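Long-range contacts in replication initiation and membrane attachment protein (PDB 5WTN), which probably acts in assembling the bacterial primosome at the start and restart of DNA replication, working as a tetramer that forms a complex with a re-initiation protein: residues Y14-S18 with E52-L56; R41-Y46 with E80-L84; G88-Y93 with F105-P111. One frame throughout, in Å; residues are numbered along the deposited sequence.

Contact 1 of 3, residues Y14-S18 with E52-L56; sequences YTVQS and ELELL
Val16 packs against the last turn of helix 40-55, its side chain crossing those of Glu52 and Leu53 at about a right angle. CG1 of Val16 lies 4.0 Å from CD1 of Leu53, while its CG2, the methyl beside the backbone N, meets CB of Glu52 at 3.8 Å. Leu53 in turn reaches along strand 13-17: its CG is anti to the backbone N (chi1 -176°), which carries CD1 over the strand backbone, 3.5 Å from the carbonyl O of Val16, and CD2 to CB of Ser18. On the other flank of Val16, CD1 of Leu56 approaches CE1 of the Tyr14 ring at 3.7 Å. Leu56 is the first residue beyond the helix, and a water lies 2.6 Å from its carbonyl O and, more weakly placed, near that of Val16. The one direct hydrogen bond between the segments runs from Tyr14 OH to the anti lone pair of Glu52 OE1, 2.6 Å, with ring and carboxylate planes 68° apart. Arg65 of helix 63-70 pairs with the same oxygen, and His63 meets the Tyr14 ring edge to face. Apolar groups, the Tyr14 ring among them, thus pack the helix end on the sheet, beside a buried carboxylate whose charge the arginine probably balances.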
loop_
_atom_site.group_PDB
_atom_site.type_symbol
_atom_site.label_atom_id
_atom_site.label_comp_id
_atom_site.label_asym_id
_atom_site.label_seq_id
_atom_site.Cartn_x
_atom_site.Cartn_y
_atom_site.Cartn_z
ATOM N N TYR A 14 -21.369 0.583 17.992
ATOM C CA TYR A 14 -20.812 1.403 16.922
ATOM C C TYR A 14 -20.787 0.707 15.573
ATOM O O TYR A 14 -20.960 -0.511 15.458
ATOM C CB TYR A 14 -19.408 1.871 17.269
ATOM C CG TYR A 14 -18.380 0.769 17.308
ATOM C CD1 TYR A 14 -17.549 0.518 16.216
ATOM C CD2 TYR A 14 -18.207 0.000 18.446
ATOM C CE1 TYR A 14 -16.577 -0.479 16.259
ATOM C CE2 TYR A 14 -17.232 -1.004 18.496
ATOM C CZ TYR A 14 -16.427 -1.238 17.399
ATOM O OH TYR A 14 -15.478 -2.231 17.453
ATOM N N THR A 15 -20.580 1.517 14.549
ATOM C CA THR A 15 -20.168 1.037 13.249
ATOM C C THR A 15 -19.044 1.954 12.787
ATOM O O THR A 15 -18.994 3.118 13.191
ATOM C CB THR A 15 -21.326 1.061 12.257
ATOM O OG1 THR A 15 -20.837 0.653 10.977
ATOM C CG2 THR A 15 -21.912 2.462 12.127
ATOM N N VAL A 16 -18.129 1.430 11.972
ATOM C CA VAL A 16 -17.082 2.246 11.357
ATOM C C VAL A 16 -17.337 2.409 9.870
ATOM O O VAL A 16 -17.517 1.424 9.152
ATOM C CB VAL A 16 -15.716 1.594 11.467
ATOM C CG1 VAL A 16 -14.629 2.586 11.016
ATOM C CG2 VAL A 16 -15.474 1.102 12.856
ATOM N N GLN A 17 -17.304 3.647 9.392
ATOM C CA GLN A 17 -17.505 3.909 7.963
ATOM C C GLN A 17 -16.536 4.941 7.369
ATOM O O GLN A 17 -15.894 5.721 8.098
ATOM C CB GLN A 17 -18.976 4.281 7.704
ATOM C CG GLN A 17 -19.887 3.077 7.886
ATOM C CD GLN A 17 -21.353 3.390 7.873
ATOM O OE1 GLN A 17 -22.061 3.081 8.834
ATOM N NE2 GLN A 17 -21.839 3.970 6.781
ATOM N N SER A 18 -16.391 4.928 6.048
ATOM C CA SER A 18 -15.612 5.978 5.401
ATOM C C SER A 18 -16.042 6.159 3.974
ATOM O O SER A 18 -16.382 5.177 3.314
ATOM C CB SER A 18 -14.121 5.641 5.437
ATOM O OG SER A 18 -13.342 6.805 5.243
ATOM N N GLU A 52 -10.795 -1.770 11.786
ATOM C CA GLU A 52 -12.172 -2.185 12.034
ATOM C C GLU A 52 -13.062 -1.974 10.840
ATOM O O GLU A 52 -13.998 -2.736 10.627
ATOM C CB GLU A 52 -12.760 -1.474 13.256
ATOM C CG GLU A 52 -12.626 -2.260 14.566
ATOM C CD GLU A 52 -13.520 -3.484 14.604
ATOM O OE1 GLU A 52 -14.542 -3.479 15.333
ATOM O OE2 GLU A 52 -13.207 -4.467 13.908
ATOM N N LEU A 53 -12.773 -0.927 10.081
ATOM C CA LEU A 53 -13.474 -0.605 8.835
ATOM C C LEU A 53 -13.560 -1.816 7.918
ATOM O O LEU A 53 -14.612 -2.118 7.367
ATOM C CB LEU A 53 -12.707 0.509 8.115
ATOM C CG LEU A 53 -13.275 1.098 6.838
ATOM C CD1 LEU A 53 -14.652 1.642 7.112
ATOM C CD2 LEU A 53 -12.343 2.199 6.402
ATOM N N GLU A 54 -12.445 -2.527 7.781
ATOM C CA GLU A 54 -12.388 -3.706 6.924
ATOM C C GLU A 54 -12.935 -4.961 7.605
ATOM O O GLU A 54 -13.647 -5.750 6.984
ATOM C CB GLU A 54 -10.954 -3.952 6.449
ATOM C CG GLU A 54 -10.426 -2.894 5.494
ATOM C CD GLU A 54 -9.471 -3.463 4.463
ATOM O OE1 GLU A 54 -9.831 -4.463 3.807
ATOM O OE2 GLU A 54 -8.362 -2.911 4.309
ATOM N N LEU A 55 -12.597 -5.145 8.878
ATOM C CA LEU A 55 -13.006 -6.334 9.610
ATOM C C LEU A 55 -14.506 -6.432 9.884
ATOM O O LEU A 55 -15.129 -7.407 9.459
ATOM C CB LEU A 55 -12.209 -6.449 10.899
ATOM C CG LEU A 55 -12.457 -7.676 11.769
ATOM C CD1 LEU A 55 -12.526 -8.934 10.921
ATOM C CD2 LEU A 55 -11.343 -7.772 12.805
ATOM N N LEU A 56 -15.085 -5.459 10.590
ATOM C CA LEU A 56 -16.538 -5.360 10.651
ATOM C C LEU A 56 -16.884 -4.966 9.258
ATOM O O LEU A 56 -16.328 -3.983 8.767
ATOM C CB LEU A 56 -16.958 -4.190 11.523
ATOM C CG LEU A 56 -17.135 -4.317 13.023
ATOM C CD1 LEU A 56 -17.115 -2.918 13.595
ATOM C CD2 LEU A 56 -18.459 -4.976 13.276
HETATM O O HOH W 1 -17.738 -1.858 8.641
#

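Contact 2 of 3, residues R41-Y46 with E80-L84; sequences RALALY and ERLKL
Arg41 reaches across to Glu80 with its NH1, opening a helix-helix packing contact in which helices 40-55 and 74-86 cross nearly perpendicularly: the local axes make -81° and approach to 8.9 Å. The salt bridge from Arg41 NH1 to Glu80 OE1 measures 2.6 Å. The oxygen sits at the edge of the guanidinium, near its plane, whereas the carboxylate is turned 85° against it, so the two groups do not face each other as a flat, two-bond pair. Lys83, one turn along the helix from Glu80, adds a long ion pair to the same oxygen and makes this a three-residue network; it also has a weak, long ion pair with Glu287 of another subunit.

Ala42 comes next, at the closest backbone approach, with its CA 4.9 Å from that of Glu80. Its small CB admits both the carboxylate and CD2 of Leu84, the latter at 4.1 Å. Glu80 is folded back at chi2 (-53°), which brings its OE2 beside Ala42 while OE1 turns to Arg41. A leucine in place of Glu80 would probably leave the Arg41 guanidinium and the Lys83 ammonium without the carboxylate that joins them.

Leu45 follows one turn after Arg41 and extends CD2 over the backbone of the second helix at Glu80 and Arg81, also touching CB of both. The Arg81 guanidinium leads elsewhere, to Glu85.

Tyr46 closes the segment. Its hydroxyl probably bonds to Arg110 O, just past strand 104-109, though the modelled separation is too short to be relied on, and its ring presents an edge to Leu84. There CD1 of Leu84 lies 3.7 Å from CB of Tyr46 and 3.9 Å from CD1 of its ring.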
loop_
_atom_site.group_PDB
_atom_site.type_symbol
_atom_site.label_atom_id
_atom_site.label_comp_id
_atom_site.label_asym_id
_atom_site.label_seq_id
_atom_site.Cartn_x
_atom_site.Cartn_y
_atom_site.Cartn_z
ATOM N N ARG A 41 -1.360 7.315 21.749
ATOM C CA ARG A 41 -2.527 6.468 21.999
ATOM C C ARG A 41 -3.595 6.767 20.984
ATOM O O ARG A 41 -4.207 5.855 20.466
ATOM C CB ARG A 41 -3.087 6.617 23.416
ATOM C CG ARG A 41 -2.062 6.459 24.522
ATOM C CD ARG A 41 -2.722 6.603 25.880
ATOM N NE ARG A 41 -2.096 7.628 26.710
ATOM C CZ ARG A 41 -2.594 8.846 26.905
ATOM N NH1 ARG A 41 -3.738 9.197 26.331
ATOM N NH2 ARG A 41 -1.951 9.716 27.678
ATOM N N ALA A 42 -3.805 8.043 20.686
ATOM C CA ALA A 42 -4.782 8.425 19.675
ATOM C C ALA A 42 -4.439 7.803 18.322
ATOM O O ALA A 42 -5.333 7.400 17.573
ATOM C CB ALA A 42 -4.848 9.905 19.563
ATOM N N LEU A 43 -3.146 7.711 18.014
ATOM C CA LEU A 43 -2.721 7.089 16.769
ATOM C C LEU A 43 -3.202 5.641 16.692
ATOM O O LEU A 43 -3.720 5.200 15.643
ATOM C CB LEU A 43 -1.203 7.165 16.587
ATOM C CG LEU A 43 -0.667 6.552 15.276
ATOM C CD1 LEU A 43 -0.910 7.469 14.091
ATOM C CD2 LEU A 43 0.795 6.187 15.353
ATOM N N ALA A 44 -3.052 4.903 17.791
ATOM C CA ALA A 44 -3.465 3.504 17.769
ATOM C C ALA A 44 -4.975 3.367 17.594
ATOM O O ALA A 44 -5.429 2.495 16.854
ATOM C CB ALA A 44 -3.006 2.782 18.975
ATOM N N LEU A 45 -5.756 4.211 18.262
ATOM C CA LEU A 45 -7.189 4.147 18.081
ATOM C C LEU A 45 -7.567 4.370 16.613
ATOM O O LEU A 45 -8.523 3.774 16.105
ATOM C CB LEU A 45 -7.882 5.179 18.963
ATOM C CG LEU A 45 -9.399 5.333 18.826
ATOM C CD1 LEU A 45 -10.133 4.036 19.067
ATOM C CD2 LEU A 45 -9.887 6.374 19.778
ATOM N N TYR A 46 -6.827 5.244 15.937
ATOM C CA TYR A 46 -7.142 5.566 14.563
ATOM C C TYR A 46 -6.795 4.356 13.696
ATOM O O TYR A 46 -7.538 3.988 12.782
ATOM C CB TYR A 46 -6.371 6.812 14.126
ATOM C CG TYR A 46 -6.709 7.284 12.731
ATOM C CD1 TYR A 46 -7.767 8.146 12.514
ATOM C CD2 TYR A 46 -5.973 6.865 11.630
ATOM C CE1 TYR A 46 -8.095 8.585 11.239
ATOM C CE2 TYR A 46 -6.298 7.295 10.334
ATOM C CZ TYR A 46 -7.355 8.164 10.148
ATOM O OH TYR A 46 -7.701 8.615 8.885
ATOM N N GLU A 80 -9.237 9.685 23.757
ATOM C CA GLU A 80 -8.542 9.730 22.492
ATOM C C GLU A 80 -9.519 9.911 21.311
ATOM O O GLU A 80 -9.249 10.686 20.380
ATOM C CB GLU A 80 -7.660 8.490 22.360
ATOM C CG GLU A 80 -6.667 8.348 23.522
ATOM C CD GLU A 80 -5.846 9.619 23.734
ATOM O OE1 GLU A 80 -5.737 10.133 24.873
ATOM O OE2 GLU A 80 -5.284 10.121 22.744
ATOM N N ARG A 81 -10.669 9.251 21.375
ATOM C CA ARG A 81 -11.686 9.454 20.366
ATOM C C ARG A 81 -11.965 10.940 20.115
ATOM O O ARG A 81 -12.213 11.364 18.993
ATOM C CB ARG A 81 -12.993 8.784 20.779
ATOM C CG ARG A 81 -13.916 8.613 19.595
ATOM C CD ARG A 81 -15.344 8.365 19.958
ATOM N NE ARG A 81 -16.078 9.606 20.137
ATOM C CZ ARG A 81 -17.221 9.678 20.802
ATOM N NH1 ARG A 81 -17.725 8.572 21.337
ATOM N NH2 ARG A 81 -17.849 10.845 20.944
ATOM N N LEU A 82 -11.914 11.727 21.172
ATOM C CA LEU A 82 -12.253 13.128 21.089
ATOM C C LEU A 82 -11.104 13.946 20.479
ATOM O O LEU A 82 -11.329 14.937 19.797
ATOM C CB LEU A 82 -12.632 13.646 22.487
ATOM C CG LEU A 82 -14.098 13.828 22.865
ATOM C CD1 LEU A 82 -14.914 12.591 22.560
ATOM C CD2 LEU A 82 -14.159 14.167 24.335
ATOM N N LYS A 83 -9.874 13.520 20.729
ATOM C CA LYS A 83 -8.738 14.143 20.082
ATOM C C LYS A 83 -8.821 13.934 18.585
ATOM O O LYS A 83 -8.591 14.852 17.823
ATOM C CB LYS A 83 -7.435 13.588 20.617
ATOM C CG LYS A 83 -7.226 13.945 22.047
ATOM C CD LYS A 83 -5.835 13.590 22.474
ATOM C CE LYS A 83 -5.675 13.739 23.961
ATOM N NZ LYS A 83 -4.253 13.503 24.292
ATOM N N LEU A 84 -9.173 12.725 18.173
ATOM C CA LEU A 84 -9.347 12.448 16.758
ATOM C C LEU A 84 -10.450 13.308 16.179
ATOM O O LEU A 84 -10.325 13.769 15.059
ATOM C CB LEU A 84 -9.606 10.963 16.488
ATOM C CG LEU A 84 -8.449 10.025 16.804
ATOM C CD1 LEU A 84 -8.715 8.675 16.238
ATOM C CD2 LEU A 84 -7.148 10.549 16.272
#

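Contact 3 of 3, residues G88-Y93 with F105-P111; sequences GLLDTY and FLYELRP
Asp91 and Glu108 face each other as a hydrogen-bonded antiparallel pair, each backbone N-H meeting the other's carbonyl. Glu108 N donates to Asp91 O at 2.8 Å, nearly along the C=O axis, and Asp91 N returns a bond of 2.9 Å to Glu108 O. Tyr93 and Leu106 repeat the exchange. At the opposite end, past Leu90 and Leu109, Arg110 N donates to Leu89 O at 3.1 Å, but from 46° out of the carbonyl plane, as the strands end.

Between these pairs the backbone groups point outward: Thr92 N bonds to Thr158 OG1 of another subunit, while Tyr107 and Leu109 join strand 13-17. Side-chain polar atoms also find partners: Thr92 OG1 is hydrogen-bonded to Glu85, Tyr107 OH to His63, and the Glu108 carboxylate pairs with Arg19. Arg110 bends at chi3 (47°), passes its CD 3.3 Å from Gly88 O, and forms a long salt bridge from NH1 to Asp91 OD2, 3.6 Å.

Thr92 OG1 lies at the edge of the Tyr107 ring, its CG2 approaches CE1, and Leu90 CD1 meets Tyr107 CB at 3.8 Å. Paired strands at 162°, joined by an eight-residue connection, define a beta hairpin, whose outer strand continues the sheet into a neighbouring subunit through Tyr93.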
loop_
_atom_site.group_PDB
_atom_site.type_symbol
_atom_site.label_atom_id
_atom_site.label_comp_id
_atom_site.label_asym_id
_atom_site.label_seq_id
_atom_site.Cartn_x
_atom_site.Cartn_y
_atom_site.Cartn_z
ATOM N N GLY A 88 -9.955 16.638 13.286
ATOM C CA GLY A 88 -10.496 16.436 11.968
ATOM C C GLY A 88 -10.484 15.004 11.482
ATOM O O GLY A 88 -11.151 14.677 10.497
ATOM N N LEU A 89 -9.729 14.156 12.179
ATOM C CA LEU A 89 -9.560 12.738 11.832
ATOM C C LEU A 89 -10.808 11.827 11.950
ATOM O O LEU A 89 -10.838 10.743 11.376
ATOM C CB LEU A 89 -8.379 12.159 12.595
ATOM C CG LEU A 89 -7.021 12.677 12.072
ATOM C CD1 LEU A 89 -5.846 12.185 12.902
ATOM C CD2 LEU A 89 -6.805 12.321 10.585
ATOM N N LEU A 90 -11.819 12.239 12.711
ATOM C CA LEU A 90 -12.988 11.395 12.872
ATOM C C LEU A 90 -14.275 12.177 13.046
ATOM O O LEU A 90 -14.351 13.074 13.880
ATOM C CB LEU A 90 -12.791 10.425 14.057
ATOM C CG LEU A 90 -14.015 9.581 14.475
ATOM C CD1 LEU A 90 -14.219 8.341 13.618
ATOM C CD2 LEU A 90 -13.980 9.220 15.950
ATOM N N ASP A 91 -15.312 11.801 12.302
ATOM C CA ASP A 91 -16.636 12.361 12.539
ATOM C C ASP A 91 -17.486 11.333 13.249
ATOM O O ASP A 91 -17.493 10.153 12.893
ATOM C CB ASP A 91 -17.326 12.799 11.239
ATOM C CG ASP A 91 -16.811 14.138 10.706
ATOM O OD1 ASP A 91 -16.302 14.946 11.513
ATOM O OD2 ASP A 91 -16.919 14.385 9.476
ATOM N N THR A 92 -18.201 11.792 14.265
ATOM C CA THR A 92 -19.010 10.902 15.080
ATOM C C THR A 92 -20.476 11.266 14.992
ATOM O O THR A 92 -20.854 12.420 15.196
ATOM C CB THR A 92 -18.542 10.887 16.560
ATOM O OG1 THR A 92 -17.181 10.438 16.621
ATOM C CG2 THR A 92 -19.425 9.958 17.402
ATOM N N TYR A 93 -21.299 10.270 14.684
ATOM C CA TYR A 93 -22.738 10.465 14.637
ATOM C C TYR A 93 -23.402 9.555 15.652
ATOM O O TYR A 93 -22.888 8.479 15.960
ATOM C CB TYR A 93 -23.277 10.135 13.242
ATOM C CG TYR A 93 -22.777 11.025 12.122
ATOM C CD1 TYR A 93 -23.511 12.118 11.699
ATOM C CD2 TYR A 93 -21.573 10.756 11.471
ATOM C CE1 TYR A 93 -23.062 12.920 10.673
ATOM C CE2 TYR A 93 -21.122 11.550 10.441
ATOM C CZ TYR A 93 -21.868 12.631 10.039
ATOM O OH TYR A 93 -21.422 13.431 9.007
ATOM N N PHE A 105 -23.506 4.401 17.749
ATOM C CA PHE A 105 -22.586 5.381 17.161
ATOM C C PHE A 105 -22.175 5.049 15.733
ATOM O O PHE A 105 -21.999 3.881 15.387
ATOM C CB PHE A 105 -21.316 5.483 17.994
ATOM C CG PHE A 105 -21.538 6.075 19.329
ATOM C CD1 PHE A 105 -21.559 7.445 19.489
ATOM C CD2 PHE A 105 -21.757 5.266 20.435
ATOM C CE1 PHE A 105 -21.772 8.010 20.731
ATOM C CE2 PHE A 105 -21.980 5.826 21.686
ATOM C CZ PHE A 105 -21.986 7.201 21.831
ATOM N N LEU A 106 -22.021 6.079 14.909
ATOM C CA LEU A 106 -21.406 5.922 13.602
ATOM C C LEU A 106 -20.042 6.599 13.658
ATOM O O LEU A 106 -19.944 7.801 13.872
ATOM C CB LEU A 106 -22.278 6.579 12.537
ATOM C CG LEU A 106 -22.329 5.928 11.154
ATOM C CD1 LEU A 106 -23.440 6.536 10.314
ATOM C CD2 LEU A 106 -20.983 6.063 10.470
ATOM N N TYR A 107 -18.984 5.821 13.496
ATOM C CA TYR A 107 -17.642 6.382 13.472
ATOM C C TYR A 107 -17.200 6.511 12.040
ATOM O O TYR A 107 -16.901 5.518 11.383
ATOM C CB TYR A 107 -16.684 5.458 14.210
ATOM C CG TYR A 107 -16.894 5.477 15.692
ATOM C CD1 TYR A 107 -17.201 6.659 16.347
ATOM C CD2 TYR A 107 -16.817 4.320 16.439
ATOM C CE1 TYR A 107 -17.409 6.695 17.720
ATOM C CE2 TYR A 107 -17.026 4.341 17.817
ATOM C CZ TYR A 107 -17.323 5.532 18.454
ATOM O OH TYR A 107 -17.532 5.570 19.816
ATOM N N GLU A 108 -17.153 7.745 11.556
ATOM C CA GLU A 108 -16.839 8.001 10.148
ATOM C C GLU A 108 -15.381 8.448 10.025
ATOM O O GLU A 108 -15.005 9.553 10.418
ATOM C CB GLU A 108 -17.841 9.018 9.570
ATOM C CG GLU A 108 -17.430 9.773 8.318
ATOM C CD GLU A 108 -17.546 8.948 7.041
ATOM O OE1 GLU A 108 -18.017 7.785 7.109
ATOM O OE2 GLU A 108 -17.161 9.464 5.965
ATOM N N LEU A 109 -14.548 7.567 9.493
ATOM C CA LEU A 109 -13.123 7.861 9.423
ATOM C C LEU A 109 -12.776 8.861 8.337
ATOM O O LEU A 109 -13.248 8.771 7.205
ATOM C CB LEU A 109 -12.337 6.586 9.180
ATOM C CG LEU A 109 -11.963 5.796 10.412
ATOM C CD1 LEU A 109 -11.196 4.608 9.954
ATOM C CD2 LEU A 109 -11.086 6.645 11.313
ATOM N N ARG A 110 -11.918 9.807 8.669
ATOM C CA ARG A 110 -11.459 10.769 7.683
ATOM C C ARG A 110 -9.959 10.613 7.463
ATOM O O ARG A 110 -9.201 10.334 8.387
ATOM C CB ARG A 110 -11.811 12.161 8.160
ATOM C CG ARG A 110 -13.302 12.326 8.451
ATOM C CD ARG A 110 -13.662 13.792 8.590
ATOM N NE ARG A 110 -13.072 14.561 7.492
ATOM C CZ ARG A 110 -13.751 15.041 6.452
ATOM N NH1 ARG A 110 -15.074 14.885 6.369
ATOM N NH2 ARG A 110 -13.096 15.697 5.502
ATOM N N PRO A 111 -9.520 10.759 6.211
ATOM C CA PRO A 111 -8.079 10.677 5.893
ATOM C C PRO A 111 -7.354 11.929 6.359
ATOM O O PRO A 111 -7.972 12.993 6.473
ATOM C CB PRO A 111 -8.071 10.593 4.370
ATOM C CG PRO A 111 -9.460 10.054 4.041
ATOM C CD PRO A 111 -10.363 10.708 5.007
#

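From the N terminus, strand 13-17 is followed by the helical run to helix 40-55, whose end returns to that strand in contact 1, closing a loop of 33 residues. Contact 2 opens from residues 41-46 inside that loop and closes at 80-84 beyond it, so the two cross and share helix 40-55 without touching. Contact 3 follows both in series, closing the hairpin loop between 88-93 and 105-111. It touches contact 1 through backbone bonds between strands 13-17 and 104-109, and contact 2 where Leu84 packs on Leu89. Together they tie both helices to one mixed sheet, and all three contacts border the same neighbouring subunit.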